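Local structure of nucleoside permease NupG (Escherichia coli K-12, 7DLA) at residues N114-Y119 / P180-A185; I292-L297 / V312-V317; F298-P303 / D379-W384. The protein transports purine and pyrimidine nucleosides across the inner membrane as a broad-specificity, proton-driven symporter of the major facilitator superfamily. The protein carries 1 engineered substitution. All blocks are in the same frame, centred on the assembly; numbering follows the deposited sequence.

Contact 1 of 3, residues N114-Y119 / P180-A185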
# COMPACT_ATOMS: atom_id res chain seq x y z
N ASN A 114 13.24 -8.04 -3.38
CA ASN A 114 13.08 -9.45 -3.01
C ASN A 114 13.90 -10.36 -3.90
O ASN A 114 14.60 -11.24 -3.40
CB ASN A 114 11.60 -9.84 -3.03
CG ASN A 114 10.87 -9.40 -1.78
OD1 ASN A 114 11.48 -8.88 -0.86
ND2 ASN A 114 9.58 -9.66 -1.72
N THR A 115 13.85 -10.17 -5.22
CA THR A 115 14.75 -10.91 -6.09
C THR A 115 16.18 -10.86 -5.52
O THR A 115 16.83 -11.90 -5.31
CB THR A 115 14.69 -10.34 -7.52
OG1 THR A 115 13.40 -10.60 -8.12
CG2 THR A 115 15.76 -10.99 -8.38
N ILE A 116 16.60 -9.65 -5.14
CA ILE A 116 17.98 -9.42 -4.70
C ILE A 116 18.25 -10.06 -3.34
O ILE A 116 19.27 -10.73 -3.14
CB ILE A 116 18.26 -7.91 -4.67
CG1 ILE A 116 18.54 -7.40 -6.09
CG2 ILE A 116 19.41 -7.63 -3.74
CD1 ILE A 116 18.40 -5.90 -6.27
N SER A 117 17.35 -9.86 -2.39
CA SER A 117 17.55 -10.39 -1.05
C SER A 117 17.45 -11.91 -1.05
O SER A 117 18.18 -12.59 -0.32
CB SER A 117 16.54 -9.78 -0.07
OG SER A 117 16.34 -8.40 -0.29
N TYR A 118 16.57 -12.45 -1.87
CA TYR A 118 16.46 -13.89 -1.97
C TYR A 118 17.78 -14.47 -2.42
O TYR A 118 18.39 -15.26 -1.70
CB TYR A 118 15.35 -14.28 -2.94
CG TYR A 118 14.01 -14.05 -2.35
CD1 TYR A 118 13.85 -13.25 -1.22
CD2 TYR A 118 12.90 -14.62 -2.89
CE1 TYR A 118 12.61 -13.01 -0.69
CE2 TYR A 118 11.66 -14.42 -2.36
CZ TYR A 118 11.51 -13.61 -1.27
OH TYR A 118 10.25 -13.44 -0.74
N TYR A 119 18.26 -14.10 -3.60
CA TYR A 119 19.52 -14.64 -4.14
C TYR A 119 20.67 -14.44 -3.16
O TYR A 119 21.51 -15.30 -3.04
CB TYR A 119 19.87 -13.91 -5.43
CG TYR A 119 21.23 -14.23 -6.01
CD1 TYR A 119 21.41 -15.32 -6.83
CD2 TYR A 119 22.31 -13.41 -5.80
CE1 TYR A 119 22.64 -15.61 -7.38
CE2 TYR A 119 23.55 -13.67 -6.35
CZ TYR A 119 23.72 -14.79 -7.14
OH TYR A 119 24.92 -15.09 -7.70
N PRO A 180 26.46 -6.77 -4.58
CA PRO A 180 27.23 -7.68 -5.42
C PRO A 180 26.43 -8.03 -6.65
O PRO A 180 25.21 -7.83 -6.73
CB PRO A 180 27.45 -8.89 -4.52
CG PRO A 180 27.06 -8.39 -3.17
CD PRO A 180 25.97 -7.46 -3.40
N HIS A 181 27.17 -8.51 -7.63
CA HIS A 181 26.58 -8.74 -8.93
C HIS A 181 25.48 -9.78 -8.78
O HIS A 181 25.74 -10.94 -8.43
CB HIS A 181 27.62 -9.19 -9.94
CG HIS A 181 27.05 -9.52 -11.28
ND1 HIS A 181 27.25 -10.73 -11.91
CD2 HIS A 181 26.28 -8.78 -12.12
CE1 HIS A 181 26.64 -10.72 -13.08
NE2 HIS A 181 26.04 -9.55 -13.23
N ILE A 182 24.25 -9.33 -8.95
CA ILE A 182 23.08 -10.22 -8.94
C ILE A 182 22.86 -10.67 -10.38
O ILE A 182 22.44 -9.85 -11.22
CB ILE A 182 21.85 -9.52 -8.36
CG1 ILE A 182 22.22 -8.96 -6.98
CG2 ILE A 182 20.68 -10.47 -8.31
CD1 ILE A 182 22.81 -10.00 -6.05
N PRO A 183 23.15 -11.93 -10.73
CA PRO A 183 23.11 -12.31 -12.14
C PRO A 183 21.69 -12.20 -12.66
O PRO A 183 20.72 -12.12 -11.90
CB PRO A 183 23.58 -13.76 -12.11
CG PRO A 183 23.04 -14.23 -10.86
CD PRO A 183 23.34 -13.13 -9.89
N VAL A 184 21.59 -12.14 -13.98
CA VAL A 184 20.28 -12.29 -14.60
C VAL A 184 19.84 -13.74 -14.40
O VAL A 184 20.53 -14.69 -14.82
CB VAL A 184 20.34 -11.85 -16.08
CG1 VAL A 184 21.41 -12.60 -16.86
CG2 VAL A 184 18.98 -11.95 -16.72
N ALA A 185 18.73 -13.92 -13.67
CA ALA A 185 18.36 -15.24 -13.16
C ALA A 185 18.10 -16.22 -14.30
O ALA A 185 18.48 -17.40 -14.21
CB ALA A 185 17.13 -15.12 -12.26
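Tyr119 and Pro183 reach toward each other tip to tip, and their meeting is a CH-pi contact. Pro183 CD sits over one face of the phenol ring, 3.7 Å from its centroid and 30° off the ring normal. It is displaced toward the hydroxyl end, so that Tyr119 CZ is the ring atom nearest to Pro183 CD, while Pro183 CG lies 3.8 Å from Tyr119 CE1. Tyr119 CG is anti to the backbone N (chi1 172°), and the CB bond points to the loop.

The rest of the contact is apolar packing. Ile182 CD1 meets the ring obliquely, 3.5 Å from Tyr119 CD2, the two side chains sliding past each other in opposite directions. Both segments are cytoplasmic: residues 114-119 form part of the inner end of helix 92-122, the fourth transmembrane helix, and residues 180-185 begin the long connection between the two six-helix halves of the major facilitator fold. Deeper in, Ile116 and Ile182 cross at about a right angle with their CG1 atoms 4.1 Å apart. Ile116 also packs on Ala68 and Tyr72 of helix 68-86 and on Leu179.

Polar bonding lies around this apolar patch. The carbonyl O of Ile182 is hydrogen-bonded to Ser67 OG, tying the loop to the residue just before helix 68-86, and Ser117 OG is bonded to Ile113 O within its helix.

Contact 2 of 3, residues I292-L297 / V312-V317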
# COMPACT_ATOMS: atom_id res chain seq x y z
N ILE A 292 -15.82 -2.59 8.09
CA ILE A 292 -16.99 -1.89 8.61
C ILE A 292 -16.62 -1.19 9.90
O ILE A 292 -16.77 0.04 10.03
CB ILE A 292 -18.15 -2.87 8.87
CG1 ILE A 292 -18.53 -3.62 7.60
CG2 ILE A 292 -19.35 -2.12 9.46
CD1 ILE A 292 -19.59 -4.66 7.83
N LEU A 293 -16.14 -1.98 10.87
CA LEU A 293 -15.79 -1.43 12.18
C LEU A 293 -14.79 -0.28 12.06
O LEU A 293 -14.92 0.74 12.75
CB LEU A 293 -15.19 -2.51 13.05
CG LEU A 293 -16.09 -3.36 13.91
CD1 LEU A 293 -15.36 -4.67 14.07
CD2 LEU A 293 -16.23 -2.69 15.25
N ARG A 294 -13.80 -0.43 11.19
CA ARG A 294 -12.79 0.60 11.00
C ARG A 294 -13.44 1.92 10.60
O ARG A 294 -13.34 2.92 11.32
CB ARG A 294 -11.80 0.11 9.93
CG ARG A 294 -10.38 0.67 9.89
CD ARG A 294 -10.31 2.14 9.50
NE ARG A 294 -8.93 2.56 9.21
CZ ARG A 294 -7.97 2.82 10.09
NH1 ARG A 294 -8.20 2.71 11.40
NH2 ARG A 294 -6.78 3.19 9.64
N PHE A 295 -14.17 1.91 9.47
CA PHE A 295 -14.80 3.15 8.99
C PHE A 295 -15.84 3.67 9.98
O PHE A 295 -15.99 4.89 10.15
CB PHE A 295 -15.44 2.92 7.63
CG PHE A 295 -14.46 2.59 6.53
CD1 PHE A 295 -13.44 3.46 6.19
CD2 PHE A 295 -14.61 1.41 5.79
CE1 PHE A 295 -12.56 3.16 5.16
CE2 PHE A 295 -13.73 1.10 4.76
CZ PHE A 295 -12.70 1.98 4.45
N ALA A 296 -16.57 2.78 10.66
CA ALA A 296 -17.54 3.20 11.67
C ALA A 296 -16.85 3.94 12.82
O ALA A 296 -17.37 4.95 13.31
CB ALA A 296 -18.30 2.00 12.20
N LEU A 297 -15.69 3.44 13.26
CA LEU A 297 -14.99 4.07 14.37
C LEU A 297 -14.35 5.42 13.97
O LEU A 297 -14.25 6.34 14.81
CB LEU A 297 -13.96 3.09 14.92
CG LEU A 297 -14.50 1.95 15.78
CD1 LEU A 297 -13.40 1.04 16.15
CD2 LEU A 297 -15.15 2.46 17.04
N VAL A 312 -8.39 5.01 18.23
CA VAL A 312 -7.31 4.04 18.43
C VAL A 312 -7.80 2.62 18.17
O VAL A 312 -7.09 1.80 17.57
CB VAL A 312 -6.74 4.19 19.86
CG1 VAL A 312 -6.03 2.92 20.31
CG2 VAL A 312 -5.83 5.40 19.93
N LEU A 313 -9.01 2.31 18.65
CA LEU A 313 -9.70 1.08 18.30
C LEU A 313 -9.72 0.86 16.80
O LEU A 313 -9.42 -0.24 16.33
CB LEU A 313 -11.11 1.12 18.86
CG LEU A 313 -11.39 0.36 20.15
CD1 LEU A 313 -10.43 0.69 21.25
CD2 LEU A 313 -12.77 0.81 20.55
N SER A 314 -10.08 1.89 16.05
CA SER A 314 -10.06 1.77 14.60
C SER A 314 -8.67 1.39 14.10
O SER A 314 -8.54 0.48 13.27
CB SER A 314 -10.50 3.06 13.94
OG SER A 314 -10.43 2.92 12.53
N MET A 315 -7.64 2.12 14.52
CA MET A 315 -6.28 1.72 14.16
C MET A 315 -6.02 0.23 14.32
O MET A 315 -5.58 -0.43 13.38
CB MET A 315 -5.26 2.51 14.97
CG MET A 315 -5.03 3.88 14.51
SD MET A 315 -6.40 4.97 14.22
CE MET A 315 -6.05 5.34 12.51
N ILE A 316 -6.28 -0.30 15.52
CA ILE A 316 -6.06 -1.72 15.78
C ILE A 316 -6.83 -2.57 14.77
O ILE A 316 -6.29 -3.50 14.16
CB ILE A 316 -6.50 -2.08 17.21
CG1 ILE A 316 -5.67 -1.32 18.26
CG2 ILE A 316 -6.40 -3.60 17.40
CD1 ILE A 316 -4.25 -1.60 18.17
N VAL A 317 -8.11 -2.25 14.57
CA VAL A 317 -8.94 -3.02 13.65
C VAL A 317 -8.37 -2.98 12.24
O VAL A 317 -8.55 -3.93 11.45
CB VAL A 317 -10.41 -2.54 13.68
CG1 VAL A 317 -11.28 -3.59 13.07
CG2 VAL A 317 -10.87 -2.40 15.09
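Arg294 and Ser314 are joined by a reciprocal pair of hydrogen bonds across an antiparallel transmembrane hairpin of the major facilitator fold, formed by the last part of helix 253-299 and by helix 305-335. The segment axes come within 8.4 Å at 157°, and the CA atoms of Arg294 and Ser314 lie 4.7 Å apart. Ser314 OG accepts from Arg294 NH1 at a modelled 2.5 Å, a short length whose exact value is uncertain, with an N-H...O angle of 144° and the oxygen tilted somewhat from the guanidinium plane. The same hydroxyl donates to Arg294 O at 3.2 Å, from above the carbonyl plane, so one serine oxygen grips both the backbone and the side chain of the arginine. A bend at chi2 (-68°) brings Arg294 CD beside that hydroxyl. Apolar side chains flank the polar link: Leu293 CB packs on Val317 CG1, Leu297 CB rests 3.6 Å from Ser314 CB, and Leu297 CD1 reaches across to Leu313 CB at 3.5 Å.

Next outward, Met315 CE lies 3.7 Å from Arg294 NH2. Hydroxyls of Ser314, Thr227 and Ser260 all bond to the buried guanidinium: Arg294 NH2 pairs with Thr227 OG1, of helix 226-236, and with Ser260 OG, on an earlier part of helix 253-299.

Contact 3 of 3, residues F298-P303 / D379-W384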
# COMPACT_ATOMS: atom_id res chain seq x y z
N PHE A 298 -13.92 5.54 12.71
CA PHE A 298 -13.50 6.83 12.16
C PHE A 298 -14.64 7.83 12.13
O PHE A 298 -14.43 9.03 12.38
CB PHE A 298 -12.95 6.61 10.75
CG PHE A 298 -11.47 6.60 10.67
CD1 PHE A 298 -10.71 5.93 11.61
CD2 PHE A 298 -10.84 7.13 9.54
CE1 PHE A 298 -9.34 5.90 11.49
CE2 PHE A 298 -9.48 7.08 9.41
CZ PHE A 298 -8.72 6.47 10.38
N ALA A 299 -15.85 7.37 11.78
CA ALA A 299 -17.03 8.23 11.70
C ALA A 299 -17.40 8.87 13.03
O ALA A 299 -17.89 10.00 13.05
CB ALA A 299 -18.21 7.43 11.17
N TYR A 300 -17.15 8.20 14.15
CA TYR A 300 -17.41 8.80 15.44
C TYR A 300 -16.15 9.18 16.20
O TYR A 300 -16.24 9.56 17.37
CB TYR A 300 -18.27 7.86 16.28
CG TYR A 300 -19.58 7.63 15.61
CD1 TYR A 300 -19.69 6.79 14.52
CD2 TYR A 300 -20.71 8.31 16.04
CE1 TYR A 300 -20.92 6.60 13.89
CE2 TYR A 300 -21.92 8.14 15.43
CZ TYR A 300 -22.03 7.28 14.36
OH TYR A 300 -23.25 7.12 13.76
N GLY A 301 -15.00 9.08 15.52
CA GLY A 301 -13.70 9.42 16.13
C GLY A 301 -13.62 10.89 16.49
O GLY A 301 -14.10 11.72 15.71
N ASP A 302 -12.99 11.20 17.64
CA ASP A 302 -12.87 12.60 18.11
C ASP A 302 -11.54 12.79 18.85
O ASP A 302 -11.05 11.81 19.43
CB ASP A 302 -13.97 12.91 19.13
CG ASP A 302 -15.00 13.89 18.62
OD1 ASP A 302 -14.80 14.45 17.53
OD2 ASP A 302 -16.01 14.07 19.32
N PRO A 303 -10.93 13.99 18.82
CA PRO A 303 -9.72 14.27 19.59
C PRO A 303 -10.06 14.23 21.09
O PRO A 303 -9.17 14.35 21.89
CB PRO A 303 -9.32 15.69 19.15
CG PRO A 303 -9.98 15.84 17.81
CD PRO A 303 -11.30 15.11 17.96
N ASP A 379 -17.18 17.12 5.43
CA ASP A 379 -18.02 16.46 6.43
C ASP A 379 -17.53 15.02 6.57
O ASP A 379 -18.04 14.10 5.93
CB ASP A 379 -19.49 16.49 6.04
CG ASP A 379 -20.39 15.84 7.10
OD1 ASP A 379 -19.90 15.46 8.19
OD2 ASP A 379 -21.61 15.74 6.87
N TRP A 380 -16.53 14.82 7.43
CA TRP A 380 -15.88 13.52 7.50
C TRP A 380 -16.83 12.45 8.03
O TRP A 380 -16.79 11.31 7.55
CB TRP A 380 -14.59 13.59 8.32
CG TRP A 380 -13.45 14.22 7.58
CD1 TRP A 380 -12.86 15.44 7.82
CD2 TRP A 380 -12.78 13.68 6.45
NE1 TRP A 380 -11.86 15.67 6.91
CE2 TRP A 380 -11.79 14.60 6.06
CE3 TRP A 380 -12.93 12.49 5.72
CZ2 TRP A 380 -10.94 14.37 4.97
CZ3 TRP A 380 -12.10 12.26 4.65
CH2 TRP A 380 -11.11 13.19 4.28
N GLN A 381 -17.68 12.77 9.01
CA GLN A 381 -18.58 11.76 9.57
C GLN A 381 -19.36 11.07 8.45
O GLN A 381 -19.30 9.84 8.31
CB GLN A 381 -19.53 12.39 10.59
CG GLN A 381 -19.94 11.38 11.65
CD GLN A 381 -20.88 11.90 12.71
OE1 GLN A 381 -22.00 12.31 12.41
NE2 GLN A 381 -20.46 11.83 13.98
N THR A 382 -20.04 11.86 7.60
CA THR A 382 -20.77 11.31 6.46
C THR A 382 -19.87 10.56 5.48
O THR A 382 -20.25 9.50 4.96
CB THR A 382 -21.52 12.42 5.75
OG1 THR A 382 -22.47 12.97 6.66
CG2 THR A 382 -22.23 11.92 4.49
N VAL A 383 -18.69 11.09 5.18
CA VAL A 383 -17.75 10.38 4.31
C VAL A 383 -17.51 8.96 4.84
O VAL A 383 -17.71 7.96 4.13
CB VAL A 383 -16.44 11.18 4.19
CG1 VAL A 383 -15.45 10.50 3.30
CG2 VAL A 383 -16.71 12.58 3.67
N TRP A 384 -17.15 8.86 6.13
CA TRP A 384 -16.84 7.56 6.74
C TRP A 384 -18.06 6.67 6.84
O TRP A 384 -17.94 5.44 6.78
CB TRP A 384 -16.19 7.72 8.12
CG TRP A 384 -14.88 8.43 8.09
CD1 TRP A 384 -14.49 9.48 8.87
CD2 TRP A 384 -13.78 8.18 7.19
NE1 TRP A 384 -13.23 9.89 8.53
CE2 TRP A 384 -12.77 9.11 7.50
CE3 TRP A 384 -13.55 7.25 6.17
CZ2 TRP A 384 -11.55 9.14 6.83
CZ3 TRP A 384 -12.36 7.28 5.50
CH2 TRP A 384 -11.36 8.22 5.84
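Phe298 turns its ring edge toward the indole face of Trp384 in a T-shaped pair, the ring planes at 79° and the Phe298 centroid 5.0 Å from that of the six-membered indole ring. CD2 is the leading atom of the phenyl edge and stands 3.4 Å from both CE2 and CZ2 of Trp384. Phe298 CB covers the other half of the same indole, 3.7 Å from the centroid of the five-membered ring and 10° off its normal, a CH-pi contact. The opposite face of Trp384 is met by Trp380 CE3, one turn earlier in the helix. Phe234 joins the cluster, with edge-to-face contacts to both tryptophans and a shallower angle to Phe298.

The C-terminal, periplasmic end of helix 253-299, where it forms the ninth transmembrane span, packs here against the first turn of helix 380-402, the twelfth span of this major facilitator protein. Beside the aromatic pair, Ala299 CB rests on Trp384 CB at 3.7 Å.

The Gln381 side chain reaches Ala299 O with its CG anti to the backbone N (chi1 -151°) and the chain beyond extended; NE2 is modelled as a donor to that oxygen at 3.3 Å, a doubtful bond because the oxygen is poorly placed. Tyr300 crosses the amide obliquely. Asp379 occupies the N-cap position of helix 380-402, where its OD2 accepts from Thr382 OG1 at 2.9 Å, the hydroxyl lying above the carboxylate plane.

In the fold
Contact 1 comes first along the chain and closes before the other two open. It is cytoplasmic, on the opposite side of the chain's centre from contacts 2 and 3, with centres about 40 Å and 46 Å away. The centres of contacts 2 and 3 are about 11 Å apart toward the periplasmic side, and the two touch. Both use helix 253-299, in consecutive segments, and their segments alternate in sequence. Phe298 connects them, packing on Ser314 and Met315 as well as on Trp384, so helices 253-299, 305-335 and 380-402 meet in one continuous packing region. The three contacts thus sample both ends of a transporter whose family is known to open alternately to either side of the membrane.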